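Local coordinates for protein O-methyltransferase (Bacillus halodurans, PDB 2GPY) that probably transfers a methyl group from S-adenosylmethionine to an oxygen of an acceptor substrate that has not been identified, at residues 93-96 and 97-101; 83-87 and 88-92; 22-25 and 26-29; 69-72 and 73-76; 111-114 and 115-118. All blocks are in the same frame, centred on the assembly; numbering follows the deposited sequence.

Interaction 1 of 5, residues 93-96 and 97-101; sequences EAHK and HVKAL
Glu93 and His97 face each other across one turn of helix 88-100, and both are ligands of the same zinc ion, Glu93 through OE2 and His97 through NE2. The Glu93 chain runs out extended with CG anti to the backbone N (chi1 -174°), bringing its CG within 3.8 Å of His97 ND1. His97 instead has CG beside its backbone N (chi1 -69°), which lays the imidazole over the preceding turn; Glu93 O sits over one ring face, 3.6 Å from His97 CG. The same carbonyl accepts His97 N at 3.0 Å. Outside the helix, His97 ND1 bonds to Ile65 O, fixing the ring's rotation and presenting NE2 to the metal. Val98 packs inward on this tight side, its CG2 3.4 Å from Ala94 O, against strand 107-111. The other flank is loose: Lys99 CD only brushes His95 ND1 at 4.1 Å, while the long chains of Lys96 and Lys99 suit an exposed surface. A small Ala94 lets the helix lie close to the sheet. Glu29 completes the protein's share of the site, a zinc site that pairs two ligands four residues apart on one helix with a third from another, helix 21-32.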
loop_
_atom_site.group_PDB
_atom_site.type_symbol
_atom_site.label_atom_id
_atom_site.label_comp_id
_atom_site.label_asym_id
_atom_site.label_seq_id
_atom_site.Cartn_x
_atom_site.Cartn_y
_atom_site.Cartn_z
ATOM N N GLU B 93 8.997 -21.096 -21.578
ATOM C CA GLU B 93 8.208 -20.053 -22.239
ATOM C C GLU B 93 8.437 -18.680 -21.607
ATOM O O GLU B 93 8.580 -17.664 -22.303
ATOM C CB GLU B 93 6.723 -20.389 -22.194
ATOM C CG GLU B 93 5.932 -19.366 -23.026
ATOM C CD GLU B 93 4.437 -19.640 -23.121
ATOM O OE1 GLU B 93 3.999 -20.799 -22.883
ATOM O OE2 GLU B 93 3.688 -18.673 -23.444
ATOM N N ALA B 94 8.411 -18.644 -20.280
ATOM C CA ALA B 94 8.672 -17.421 -19.533
ATOM C C ALA B 94 10.025 -16.848 -19.912
ATOM O O ALA B 94 10.168 -15.654 -20.066
ATOM C CB ALA B 94 8.620 -17.721 -18.020
ATOM N N HIS B 95 11.024 -17.710 -20.083
ATOM C CA HIS B 95 12.366 -17.251 -20.408
ATOM C C HIS B 95 12.376 -16.545 -21.780
ATOM O O HIS B 95 13.029 -15.521 -21.952
ATOM C CB HIS B 95 13.319 -18.441 -20.372
ATOM C CG HIS B 95 14.755 -18.066 -20.203
ATOM N ND1 HIS B 95 15.662 -18.127 -21.236
ATOM C CD2 HIS B 95 15.448 -17.649 -19.116
ATOM C CE1 HIS B 95 16.855 -17.766 -20.794
ATOM N NE2 HIS B 95 16.750 -17.468 -19.510
ATOM N N LYS B 96 11.638 -17.094 -22.741
ATOM C CA LYS B 96 11.489 -16.471 -24.053
ATOM C C LYS B 96 10.735 -15.137 -24.000
ATOM O O LYS B 96 11.134 -14.160 -24.660
ATOM C CB LYS B 96 10.800 -17.429 -25.040
ATOM C CG LYS B 96 11.630 -18.673 -25.345
ATOM C CD LYS B 96 10.878 -19.625 -26.250
ATOM C CE LYS B 96 11.756 -20.812 -26.655
ATOM N NZ LYS B 96 11.660 -21.851 -25.638
ATOM N N HIS B 97 9.643 -15.075 -23.241
ATOM C CA HIS B 97 8.939 -13.771 -23.099
ATOM C C HIS B 97 9.803 -12.672 -22.470
ATOM O O HIS B 97 9.762 -11.505 -22.866
ATOM C CB HIS B 97 7.683 -13.964 -22.258
ATOM C CG HIS B 97 6.641 -14.755 -22.969
ATOM N ND1 HIS B 97 5.802 -15.636 -22.331
ATOM C CD2 HIS B 97 6.305 -14.789 -24.279
ATOM C CE1 HIS B 97 4.991 -16.183 -23.220
ATOM N NE2 HIS B 97 5.277 -15.686 -24.405
ATOM N N VAL B 98 10.561 -13.042 -21.457
ATOM C CA VAL B 98 11.472 -12.083 -20.815
ATOM C C VAL B 98 12.485 -11.573 -21.861
ATOM O O VAL B 98 12.742 -10.366 -21.962
ATOM C CB VAL B 98 12.146 -12.726 -19.577
ATOM C CG1 VAL B 98 13.337 -11.894 -19.132
ATOM C CG2 VAL B 98 11.123 -12.859 -18.431
ATOM N N LYS B 99 13.041 -12.493 -22.655
ATOM C CA LYS B 99 13.977 -12.139 -23.707
ATOM C C LYS B 99 13.320 -11.264 -24.770
ATOM O O LYS B 99 13.926 -10.290 -25.235
ATOM C CB LYS B 99 14.558 -13.396 -24.366
ATOM C CG LYS B 99 15.679 -14.060 -23.567
ATOM C CD LYS B 99 16.155 -15.377 -24.219
ATOM C CE LYS B 99 17.198 -15.127 -25.292
ATOM N NZ LYS B 99 17.906 -16.389 -25.727
ATOM N N ALA B 100 12.088 -11.611 -25.155
ATOM C CA ALA B 100 11.343 -10.851 -26.168
ATOM C C ALA B 100 11.307 -9.357 -25.866
ATOM O O ALA B 100 11.376 -8.527 -26.786
ATOM C CB ALA B 100 9.928 -11.370 -26.263
ATOM N N LEU B 101 11.159 -9.038 -24.575
ATOM C CA LEU B 101 10.975 -7.685 -24.117
ATOM C C LEU B 101 12.265 -7.037 -23.648
ATOM O O LEU B 101 12.228 -5.937 -23.129
ATOM C CB LEU B 101 9.876 -7.617 -23.042
ATOM C CG LEU B 101 8.537 -8.115 -23.608
ATOM C CD1 LEU B 101 7.554 -8.413 -22.508
ATOM C CD2 LEU B 101 7.954 -7.070 -24.656
#

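Interaction 2 of 5, residues 83-87 and 88-92; sequences SIERD and ERRYE
Glu85 lays its CG against the first turn of the following helix, 3.8 Å from Tyr91 N and 4.0 Å from Tyr91 CB. The contact is the beta-alpha turn of a beta-alpha-beta unit: strand 80-85 ends, Asp87 serves as N-cap, and helix 88-100 begins. In Rossmann-like methyltransferases an acidic residue at the end of this second strand commonly meets the ribose of the cofactor; the position of Glu85 is consistent with that, although here its carboxylate is held by the protein itself. The chain bends at chi2 (55°), which folds OE2 back to accept Asp87 N at 2.8 Å, on the anti side of the oxygen and somewhat out of the carboxylate plane, while OE1 accepts Ala64 N. Both oxygens thus tie down neighbouring loops.

Asp87 suits the cap because its short side chain can reach forward to the amides that the first helical turn leaves without carbonyl partners. OD1 takes Arg90 N at 2.8 Å through its anti lone pair, with a nearly straight N-H (168°). Asp87 O receives Tyr91 N at 2.9 Å, starting the regular helical pattern. Farther out, the ring of Tyr91 meets that of Phe111. Arg90 contributes its aliphatic chain rather than its charge: it extends obliquely past the capping carboxylate, so any attraction between the two charged ends acts at a distance. Where they come alongside, Arg90 CD is 4.1 Å from Asp87 CB.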
loop_
_atom_site.group_PDB
_atom_site.type_symbol
_atom_site.label_atom_id
_atom_site.label_comp_id
_atom_site.label_asym_id
_atom_site.label_seq_id
_atom_site.Cartn_x
_atom_site.Cartn_y
_atom_site.Cartn_z
ATOM N N SER B 83 12.520 -14.855 -9.963
ATOM C CA SER B 83 11.267 -15.639 -9.962
ATOM C C SER B 83 11.527 -17.144 -10.172
ATOM O O SER B 83 12.417 -17.509 -10.934
ATOM C CB SER B 83 10.342 -15.104 -11.052
ATOM O OG SER B 83 9.039 -15.716 -11.020
ATOM N N ILE B 84 10.760 -17.999 -9.488
ATOM C CA ILE B 84 11.031 -19.417 -9.431
ATOM C C ILE B 84 9.840 -20.165 -10.018
ATOM O O ILE B 84 8.699 -19.836 -9.710
ATOM C CB ILE B 84 11.259 -19.905 -7.990
ATOM C CG1 ILE B 84 12.463 -19.202 -7.355
ATOM C CG2 ILE B 84 11.549 -21.401 -8.008
ATOM C CD1 ILE B 84 12.573 -19.469 -5.819
ATOM N N GLU B 85 10.118 -21.110 -10.911
ATOM C CA GLU B 85 9.077 -21.916 -11.551
ATOM C C GLU B 85 9.493 -23.389 -11.604
ATOM O O GLU B 85 10.610 -23.714 -11.990
ATOM C CB GLU B 85 8.804 -21.387 -12.970
ATOM C CG GLU B 85 7.786 -22.212 -13.819
ATOM C CD GLU B 85 6.454 -22.388 -13.115
ATOM O OE1 GLU B 85 5.888 -21.396 -12.565
ATOM O OE2 GLU B 85 5.988 -23.531 -13.092
ATOM N N ARG B 86 8.578 -24.274 -11.247
ATOM C CA ARG B 86 8.884 -25.687 -11.259
ATOM C C ARG B 86 8.457 -26.437 -12.519
ATOM O O ARG B 86 8.951 -27.529 -12.762
ATOM C CB ARG B 86 8.319 -26.362 -9.999
ATOM C CG ARG B 86 6.807 -26.518 -9.959
ATOM C CD ARG B 86 6.463 -27.806 -9.157
ATOM N NE ARG B 86 5.030 -27.896 -8.880
ATOM C CZ ARG B 86 4.474 -28.653 -7.934
ATOM N NH1 ARG B 86 5.219 -29.411 -7.134
ATOM N NH2 ARG B 86 3.156 -28.645 -7.782
ATOM N N ASP B 87 7.549 -25.870 -13.320
ATOM C CA ASP B 87 7.092 -26.554 -14.543
ATOM C C ASP B 87 8.038 -26.213 -15.695
ATOM O O ASP B 87 8.149 -25.042 -16.058
ATOM C CB ASP B 87 5.642 -26.150 -14.895
ATOM C CG ASP B 87 5.145 -26.808 -16.172
ATOM O OD1 ASP B 87 5.561 -26.423 -17.278
ATOM O OD2 ASP B 87 4.340 -27.754 -16.090
ATOM N N GLU B 88 8.685 -27.224 -16.289
ATOM C CA GLU B 88 9.770 -26.961 -17.243
ATOM C C GLU B 88 9.305 -26.230 -18.504
ATOM O O GLU B 88 9.990 -25.319 -18.985
ATOM C CB GLU B 88 10.563 -28.229 -17.598
ATOM C CG GLU B 88 11.937 -27.919 -18.189
ATOM C CD GLU B 88 12.884 -29.116 -18.179
ATOM O OE1 GLU B 88 12.438 -30.294 -18.100
ATOM O OE2 GLU B 88 14.102 -28.874 -18.333
ATOM N N ARG B 89 8.156 -26.644 -19.040
ATOM C CA ARG B 89 7.536 -25.999 -20.207
ATOM C C ARG B 89 7.210 -24.507 -19.924
ATOM O O ARG B 89 7.502 -23.618 -20.755
ATOM C CB ARG B 89 6.278 -26.801 -20.557
ATOM C CG ARG B 89 5.311 -26.223 -21.569
ATOM C CD ARG B 89 4.302 -27.318 -21.971
ATOM N NE ARG B 89 2.951 -26.777 -22.140
ATOM C CZ ARG B 89 2.328 -26.635 -23.309
ATOM N NH1 ARG B 89 2.916 -26.999 -24.444
ATOM N NH2 ARG B 89 1.100 -26.125 -23.343
ATOM N N ARG B 90 6.590 -24.234 -18.777
ATOM C CA ARG B 90 6.280 -22.841 -18.413
ATOM C C ARG B 90 7.533 -21.996 -18.246
ATOM O O ARG B 90 7.594 -20.870 -18.767
ATOM C CB ARG B 90 5.388 -22.747 -17.171
ATOM C CG ARG B 90 3.994 -23.285 -17.426
ATOM C CD ARG B 90 3.112 -23.219 -16.212
ATOM N NE ARG B 90 1.790 -23.765 -16.541
ATOM C CZ ARG B 90 0.779 -23.909 -15.681
ATOM N NH1 ARG B 90 0.911 -23.562 -14.415
ATOM N NH2 ARG B 90 -0.375 -24.423 -16.098
ATOM N N TYR B 91 8.528 -22.542 -17.543
ATOM C CA TYR B 91 9.814 -21.846 -17.346
ATOM C C TYR B 91 10.455 -21.450 -18.697
ATOM O O TYR B 91 10.922 -20.319 -18.848
ATOM C CB TYR B 91 10.778 -22.698 -16.502
ATOM C CG TYR B 91 12.216 -22.266 -16.634
ATOM C CD1 TYR B 91 12.719 -21.183 -15.903
ATOM C CD2 TYR B 91 13.072 -22.930 -17.514
ATOM C CE1 TYR B 91 14.067 -20.772 -16.057
ATOM C CE2 TYR B 91 14.386 -22.532 -17.676
ATOM C CZ TYR B 91 14.878 -21.455 -16.947
ATOM O OH TYR B 91 16.204 -21.115 -17.136
ATOM N N GLU B 92 10.491 -22.389 -19.643
ATOM C CA GLU B 92 11.087 -22.155 -20.968
ATOM C C GLU B 92 10.320 -21.083 -21.713
ATOM O O GLU B 92 10.910 -20.235 -22.382
ATOM C CB GLU B 92 11.158 -23.457 -21.782
ATOM C CG GLU B 92 12.124 -24.503 -21.205
ATOM C CD GLU B 92 13.607 -24.099 -21.261
ATOM O OE1 GLU B 92 13.944 -23.037 -21.832
ATOM O OE2 GLU B 92 14.462 -24.869 -20.753
#

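Interaction 3 of 5, residues 22-25 and 26-29; sequences YIEQ and MERE
Gln25 OE1 accepts Arg28 NH2 at 2.6 Å, a short but bent bond (134°) that also leaves the guanidinium plane. It bridges residues three apart on helix 21-32, which brings Glu29 to a bound zinc ion. The amide and guanidinium groups stand steeply to one another, because the Gln25 chain is bent at chi2 and the Arg28 chain at chi3, and Arg28 curls back over its own helix. One guanidinium face consequently lies over Glu24 O, 3.6 Å from Arg28 NH1. Long, flexible polar residues suit this outer side.

Glu27 stretches along the other flank, its CG 3.4 Å from Ile23 O. There OE1 forms a salt bridge with Arg19 and OE2 a hydrogen bond with Tyr67 OH, tying this helix to its neighbours. Replacing Glu27 by an alanine would probably leave Arg19 without this opposite charge and the hydroxyl of Tyr67 without its carboxylate partner.

On the inner side Ile23 packs on helix 67-75, and Met26, present as selenomethionine, packs on His97. The long, pliable chain of a methionine suits that buried place, and it makes a Met-aromatic contact with Tyr22, the selenium approaching the ring obliquely. Tyr22 in turn meets the His97 ring nearly at right angles. The nearest ring atoms, Tyr22 CD2 and CE2, are each 4.0 Å from Met26 SE.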
loop_
_atom_site.group_PDB
_atom_site.type_symbol
_atom_site.label_atom_id
_atom_site.label_comp_id
_atom_site.label_asym_id
_atom_site.label_seq_id
_atom_site.Cartn_x
_atom_site.Cartn_y
_atom_site.Cartn_z
ATOM N N TYR B 22 2.258 -7.085 -27.109
ATOM C CA TYR B 22 2.892 -8.380 -26.759
ATOM C C TYR B 22 2.346 -8.922 -25.444
ATOM O O TYR B 22 2.156 -10.134 -25.308
ATOM C CB TYR B 22 4.410 -8.258 -26.659
ATOM C CG TYR B 22 5.148 -9.594 -26.593
ATOM C CD1 TYR B 22 5.545 -10.253 -27.763
ATOM C CD2 TYR B 22 5.473 -10.179 -25.365
ATOM C CE1 TYR B 22 6.236 -11.476 -27.719
ATOM C CE2 TYR B 22 6.180 -11.383 -25.302
ATOM C CZ TYR B 22 6.540 -12.033 -26.488
ATOM O OH TYR B 22 7.228 -13.215 -26.476
ATOM N N ILE B 23 2.151 -8.012 -24.485
ATOM C CA ILE B 23 1.535 -8.281 -23.166
ATOM C C ILE B 23 0.077 -8.712 -23.336
ATOM O O ILE B 23 -0.346 -9.697 -22.742
ATOM C CB ILE B 23 1.629 -7.031 -22.285
ATOM C CG1 ILE B 23 3.077 -6.510 -22.268
ATOM C CG2 ILE B 23 1.104 -7.276 -20.832
ATOM C CD1 ILE B 23 3.957 -7.217 -21.319
ATOM N N GLU B 24 -0.674 -7.994 -24.181
ATOM C CA GLU B 24 -2.050 -8.373 -24.485
ATOM C C GLU B 24 -2.136 -9.773 -25.092
ATOM O O GLU B 24 -3.072 -10.516 -24.800
ATOM C CB GLU B 24 -2.732 -7.331 -25.385
ATOM C CG GLU B 24 -2.771 -5.972 -24.700
ATOM C CD GLU B 24 -3.862 -5.054 -25.196
ATOM O OE1 GLU B 24 -4.164 -5.060 -26.394
ATOM O OE2 GLU B 24 -4.401 -4.299 -24.363
ATOM N N GLN B 25 -1.154 -10.120 -25.928
ATOM C CA GLN B 25 -1.059 -11.432 -26.530
ATOM C C GLN B 25 -0.747 -12.501 -25.481
ATOM O O GLN B 25 -1.234 -13.635 -25.583
ATOM C CB GLN B 25 0.004 -11.433 -27.637
ATOM C CG GLN B 25 0.150 -12.753 -28.430
ATOM C CD GLN B 25 -1.044 -13.075 -29.347
ATOM O OE1 GLN B 25 -1.804 -12.191 -29.754
ATOM N NE2 GLN B 25 -1.195 -14.355 -29.685
HETATM N N MSE B 26 0.072 -12.152 -24.495
HETATM C CA MSE B 26 0.351 -13.066 -23.358
HETATM C C MSE B 26 -0.906 -13.343 -22.528
HETATM O O MSE B 26 -1.132 -14.475 -22.080
HETATM C CB MSE B 26 1.464 -12.512 -22.460
HETATM C CG MSE B 26 2.866 -12.656 -23.050
HETATM SE SE MSE B 26 4.186 -11.797 -21.886
HETATM C CE MSE B 26 4.113 -12.994 -20.459
ATOM N N GLU B 27 -1.722 -12.312 -22.332
ATOM C CA GLU B 27 -2.981 -12.459 -21.597
ATOM C C GLU B 27 -3.948 -13.395 -22.296
ATOM O O GLU B 27 -4.511 -14.283 -21.653
ATOM C CB GLU B 27 -3.656 -11.113 -21.378
ATOM C CG GLU B 27 -2.815 -10.176 -20.527
ATOM C CD GLU B 27 -3.276 -8.754 -20.643
ATOM O OE1 GLU B 27 -4.115 -8.475 -21.531
ATOM O OE2 GLU B 27 -2.799 -7.920 -19.869
ATOM N N ARG B 28 -4.162 -13.181 -23.595
ATOM C CA ARG B 28 -5.040 -14.051 -24.379
ATOM C C ARG B 28 -4.494 -15.472 -24.426
ATOM O O ARG B 28 -5.258 -16.437 -24.361
ATOM C CB ARG B 28 -5.251 -13.511 -25.798
ATOM C CG ARG B 28 -6.211 -12.314 -25.869
ATOM C CD ARG B 28 -6.599 -12.013 -27.337
ATOM N NE ARG B 28 -5.411 -11.791 -28.170
ATOM C CZ ARG B 28 -4.737 -10.639 -28.243
ATOM N NH1 ARG B 28 -5.128 -9.574 -27.546
ATOM N NH2 ARG B 28 -3.662 -10.551 -29.018
ATOM N N GLU B 29 -3.174 -15.598 -24.508
ATOM C CA GLU B 29 -2.509 -16.897 -24.496
ATOM C C GLU B 29 -2.691 -17.682 -23.190
ATOM O O GLU B 29 -2.927 -18.898 -23.207
ATOM C CB GLU B 29 -1.019 -16.721 -24.726
ATOM C CG GLU B 29 -0.314 -18.036 -24.943
ATOM C CD GLU B 29 1.164 -17.994 -24.615
ATOM O OE1 GLU B 29 1.895 -17.082 -25.070
ATOM O OE2 GLU B 29 1.597 -18.910 -23.903
#

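Interaction 4 of 5, residues 69-72 and 73-76; sequences AIRM and AQAL
Helix 67-75 is the connection of the beta-alpha-beta unit between strands 57-61 and 80-85, and this contact forms its last two turns. Ile70 and Gln74, four residues apart, lie side by side and point the same way, with Ile70 CG2 4.0 Å from Gln74 NE2. Gln74 reaches this position because its CG stands beside its own backbone N (chi1 -71°) and the chain runs on extended; CG passes 3.3 Å from Ile70 O, the carbonyl that also accepts Gln74 N at 2.9 Å. Ile23 of helix 21-32 packs against both side chains. Exchanging Gln74 for a serine would probably open a gap beside Ile70 CG2 and Ile23, leaving those methyls with less to pack against.

Toward the sheet the residues are apolar. Met72, present as selenomethionine, fits between helix 40-53 and strand 57-61, while Ala69 is small enough for the helix to lie close to that strand. Within the helix, Ala73 CB is 3.5 Å from Ala69 O. Arg71 leaves on another side, where its NH2 forms a salt bridge with Glu44 and its NH1 a hydrogen bond with Tyr67 OH.

At the end of the helix Leu76 departs from helical geometry, yet Leu76 N still reaches Met72 O at 2.9 Å, with the N-H bent to 134°. Leu76 CB follows at 3.4 Å from the same Met72 O, and the side chain packs on Ile58. Ala73 O is taken by Arg106 NH1. The chemistry implies a division of work: hydrocarbon seats the helix, while the polar side-chain ends of Arg71 and Arg106 tie it to its surroundings.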
loop_
_atom_site.group_PDB
_atom_site.type_symbol
_atom_site.label_atom_id
_atom_site.label_comp_id
_atom_site.label_asym_id
_atom_site.label_seq_id
_atom_site.Cartn_x
_atom_site.Cartn_y
_atom_site.Cartn_z
ATOM N N ALA B 69 6.062 -11.181 -13.516
ATOM C CA ALA B 69 7.459 -10.751 -13.434
ATOM C C ALA B 69 7.673 -9.614 -14.432
ATOM O O ALA B 69 8.261 -8.584 -14.108
ATOM C CB ALA B 69 8.431 -11.897 -13.750
ATOM N N ILE B 70 7.216 -9.829 -15.666
ATOM C CA ILE B 70 7.329 -8.826 -16.726
ATOM C C ILE B 70 6.630 -7.518 -16.395
ATOM O O ILE B 70 7.237 -6.450 -16.517
ATOM C CB ILE B 70 6.877 -9.387 -18.101
ATOM C CG1 ILE B 70 7.964 -10.354 -18.610
ATOM C CG2 ILE B 70 6.638 -8.265 -19.104
ATOM C CD1 ILE B 70 7.514 -11.262 -19.772
ATOM N N ARG B 71 5.363 -7.592 -15.988
ATOM C CA ARG B 71 4.616 -6.382 -15.708
ATOM C C ARG B 71 5.163 -5.614 -14.509
ATOM O O ARG B 71 5.187 -4.367 -14.519
ATOM C CB ARG B 71 3.145 -6.730 -15.550
ATOM C CG ARG B 71 2.616 -7.105 -16.930
ATOM C CD ARG B 71 1.230 -6.683 -17.165
ATOM N NE ARG B 71 1.051 -5.237 -17.068
ATOM C CZ ARG B 71 -0.123 -4.680 -16.838
ATOM N NH1 ARG B 71 -1.179 -5.457 -16.714
ATOM N NH2 ARG B 71 -0.249 -3.345 -16.726
HETATM N N MSE B 72 5.651 -6.336 -13.495
HETATM C CA MSE B 72 6.346 -5.658 -12.384
HETATM C C MSE B 72 7.652 -4.983 -12.815
HETATM O O MSE B 72 7.925 -3.818 -12.409
HETATM C CB MSE B 72 6.643 -6.628 -11.215
HETATM C CG MSE B 72 5.363 -7.112 -10.558
HETATM SE SE MSE B 72 5.716 -8.219 -8.937
HETATM C CE MSE B 72 6.563 -9.799 -9.780
ATOM N N ALA B 73 8.456 -5.687 -13.624
ATOM C CA ALA B 73 9.699 -5.096 -14.122
ATOM C C ALA B 73 9.405 -3.838 -14.947
ATOM O O ALA B 73 10.119 -2.846 -14.840
ATOM C CB ALA B 73 10.516 -6.113 -14.962
ATOM N N GLN B 74 8.362 -3.887 -15.775
ATOM C CA GLN B 74 8.005 -2.722 -16.587
ATOM C C GLN B 74 7.519 -1.563 -15.719
ATOM O O GLN B 74 7.808 -0.395 -16.028
ATOM C CB GLN B 74 6.941 -3.083 -17.613
ATOM C CG GLN B 74 7.454 -3.956 -18.734
ATOM C CD GLN B 74 6.361 -4.239 -19.748
ATOM O OE1 GLN B 74 6.592 -4.161 -20.948
ATOM N NE2 GLN B 74 5.162 -4.558 -19.267
ATOM N N ALA B 75 6.797 -1.865 -14.640
ATOM C CA ALA B 75 6.245 -0.801 -13.783
ATOM C C ALA B 75 7.307 -0.168 -12.900
ATOM O O ALA B 75 7.152 0.974 -12.456
ATOM C CB ALA B 75 5.109 -1.343 -12.912
ATOM N N LEU B 76 8.356 -0.946 -12.605
ATOM C CA LEU B 76 9.435 -0.570 -11.696
ATOM C C LEU B 76 10.787 -0.696 -12.422
ATOM O O LEU B 76 11.552 -1.635 -12.174
ATOM C CB LEU B 76 9.413 -1.496 -10.473
ATOM C CG LEU B 76 8.136 -1.460 -9.602
ATOM C CD1 LEU B 76 8.000 -2.725 -8.729
ATOM C CD2 LEU B 76 8.108 -0.179 -8.745
#

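Interaction 5 of 5, residues 111-114 and 115-118; sequences FGDA and LQLG
With chi1 at -175°, Asp113 swings its carboxylate beside its own carbonyl carbon, from where OD1 can reach forward to Leu115 N; Gln116, with chi1 at -59°, lays its chain back across the Asp113 side chain. The bond from Asp113 OD1 to Leu115 N is 2.9 Å long, met on the anti side of the oxygen, and closes an Asx turn. Gln116 N then bonds to Asp113 O at 2.8 Å from above the carbonyl plane. Leu117 N does likewise with Ala114 O at 3.1 Å, making two overlapping beta turns. Over the outer surface Gln116 NE2 comes 3.6 Å from Asp113 CB, the amide and carboxylate planes steeply inclined.

Leu117 folds under the turns, its CG 3.5 Å from Asp113 O and its CD1 4.2 Å from Gly112 CA. A beta carbon on Gly112 would press tightly on that methyl, which suits a residue lacking one. Ala114 and Leu117 pack on Ile84, and Tyr146 OH bonds to Ala114 O. The Gly-Asp-Ala sequence after strand 107-111, leading into helix 118-122, is consistent with the loop that commonly borders the adenine pocket in Rossmann-like methyltransferases.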
loop_
_atom_site.group_PDB
_atom_site.type_symbol
_atom_site.label_atom_id
_atom_site.label_comp_id
_atom_site.label_asym_id
_atom_site.label_seq_id
_atom_site.Cartn_x
_atom_site.Cartn_y
_atom_site.Cartn_z
ATOM N N PHE B 111 14.693 -22.131 -12.496
ATOM C CA PHE B 111 13.920 -23.303 -12.734
ATOM C C PHE B 111 14.174 -24.250 -11.588
ATOM O O PHE B 111 15.286 -24.763 -11.434
ATOM C CB PHE B 111 14.376 -23.940 -14.036
ATOM C CG PHE B 111 13.794 -25.279 -14.273
ATOM C CD1 PHE B 111 12.414 -25.459 -14.255
ATOM C CD2 PHE B 111 14.625 -26.379 -14.524
ATOM C CE1 PHE B 111 11.871 -26.734 -14.493
ATOM C CE2 PHE B 111 14.084 -27.624 -14.745
ATOM C CZ PHE B 111 12.693 -27.797 -14.730
ATOM N N GLY B 112 13.131 -24.553 -10.833
ATOM C CA GLY B 112 13.290 -25.521 -9.760
ATOM C C GLY B 112 12.104 -25.536 -8.854
ATOM O O GLY B 112 11.180 -24.761 -9.020
ATOM N N ASP B 113 12.141 -26.439 -7.882
ATOM C CA ASP B 113 11.144 -26.481 -6.829
ATOM C C ASP B 113 11.557 -25.497 -5.733
ATOM O O ASP B 113 12.606 -25.681 -5.100
ATOM C CB ASP B 113 11.107 -27.906 -6.263
ATOM C CG ASP B 113 10.001 -28.109 -5.232
ATOM O OD1 ASP B 113 9.746 -27.212 -4.405
ATOM O OD2 ASP B 113 9.407 -29.208 -5.248
ATOM N N ALA B 114 10.743 -24.471 -5.487
ATOM C CA ALA B 114 11.084 -23.442 -4.492
ATOM C C ALA B 114 11.376 -23.994 -3.104
ATOM O O ALA B 114 12.181 -23.428 -2.373
ATOM C CB ALA B 114 9.991 -22.367 -4.423
ATOM N N LEU B 115 10.722 -25.094 -2.746
ATOM C CA LEU B 115 10.885 -25.686 -1.414
ATOM C C LEU B 115 12.228 -26.388 -1.295
ATOM O O LEU B 115 12.675 -26.703 -0.205
ATOM C CB LEU B 115 9.737 -26.643 -1.119
ATOM C CG LEU B 115 8.746 -26.261 -0.010
ATOM C CD1 LEU B 115 8.561 -24.755 0.206
ATOM C CD2 LEU B 115 7.421 -26.954 -0.253
ATOM N N GLN B 116 12.876 -26.599 -2.438
ATOM C CA GLN B 116 14.199 -27.196 -2.486
ATOM C C GLN B 116 15.298 -26.159 -2.745
ATOM O O GLN B 116 16.492 -26.499 -2.731
ATOM C CB GLN B 116 14.224 -28.306 -3.540
ATOM C CG GLN B 116 13.203 -29.406 -3.238
ATOM C CD GLN B 116 13.438 -30.670 -4.024
ATOM O OE1 GLN B 116 13.852 -31.675 -3.459
ATOM N NE2 GLN B 116 13.196 -30.627 -5.342
ATOM N N LEU B 117 14.891 -24.906 -2.961
ATOM C CA LEU B 117 15.806 -23.824 -3.357
ATOM C C LEU B 117 16.110 -22.806 -2.262
ATOM O O LEU B 117 16.750 -21.786 -2.525
ATOM C CB LEU B 117 15.266 -23.073 -4.585
ATOM C CG LEU B 117 15.352 -23.734 -5.967
ATOM C CD1 LEU B 117 14.943 -22.748 -7.029
ATOM C CD2 LEU B 117 16.734 -24.303 -6.268
ATOM N N GLY B 118 15.661 -23.086 -1.039
ATOM C CA GLY B 118 15.862 -22.180 0.093
ATOM C C GLY B 118 17.315 -21.788 0.329
ATOM O O GLY B 118 17.630 -20.600 0.472
#

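Along the chain the order is interaction 3, 4, 2, 1 and 5, all within the Rossmann-like methyltransferase fold. Interactions 2 and 1 share helix 88-100, their centres about 12 Å apart, interaction 2 at its start and interaction 1 at its end. Interaction 1 also touches interactions 3 and 4, with centres about 12 and 13 Å away, so helices 21-32, 67-75 and 88-100 pack together. Interaction 5, about 11 Å from interaction 2, follows the neighbouring strand 107-111, and a probable hydrogen bond links Glu85 O to Gly112 N. Interactions 2 and 5 thus lie at strand ends where such folds commonly hold the cofactor, whereas the zinc ion joins the helices of interactions 1 and 3.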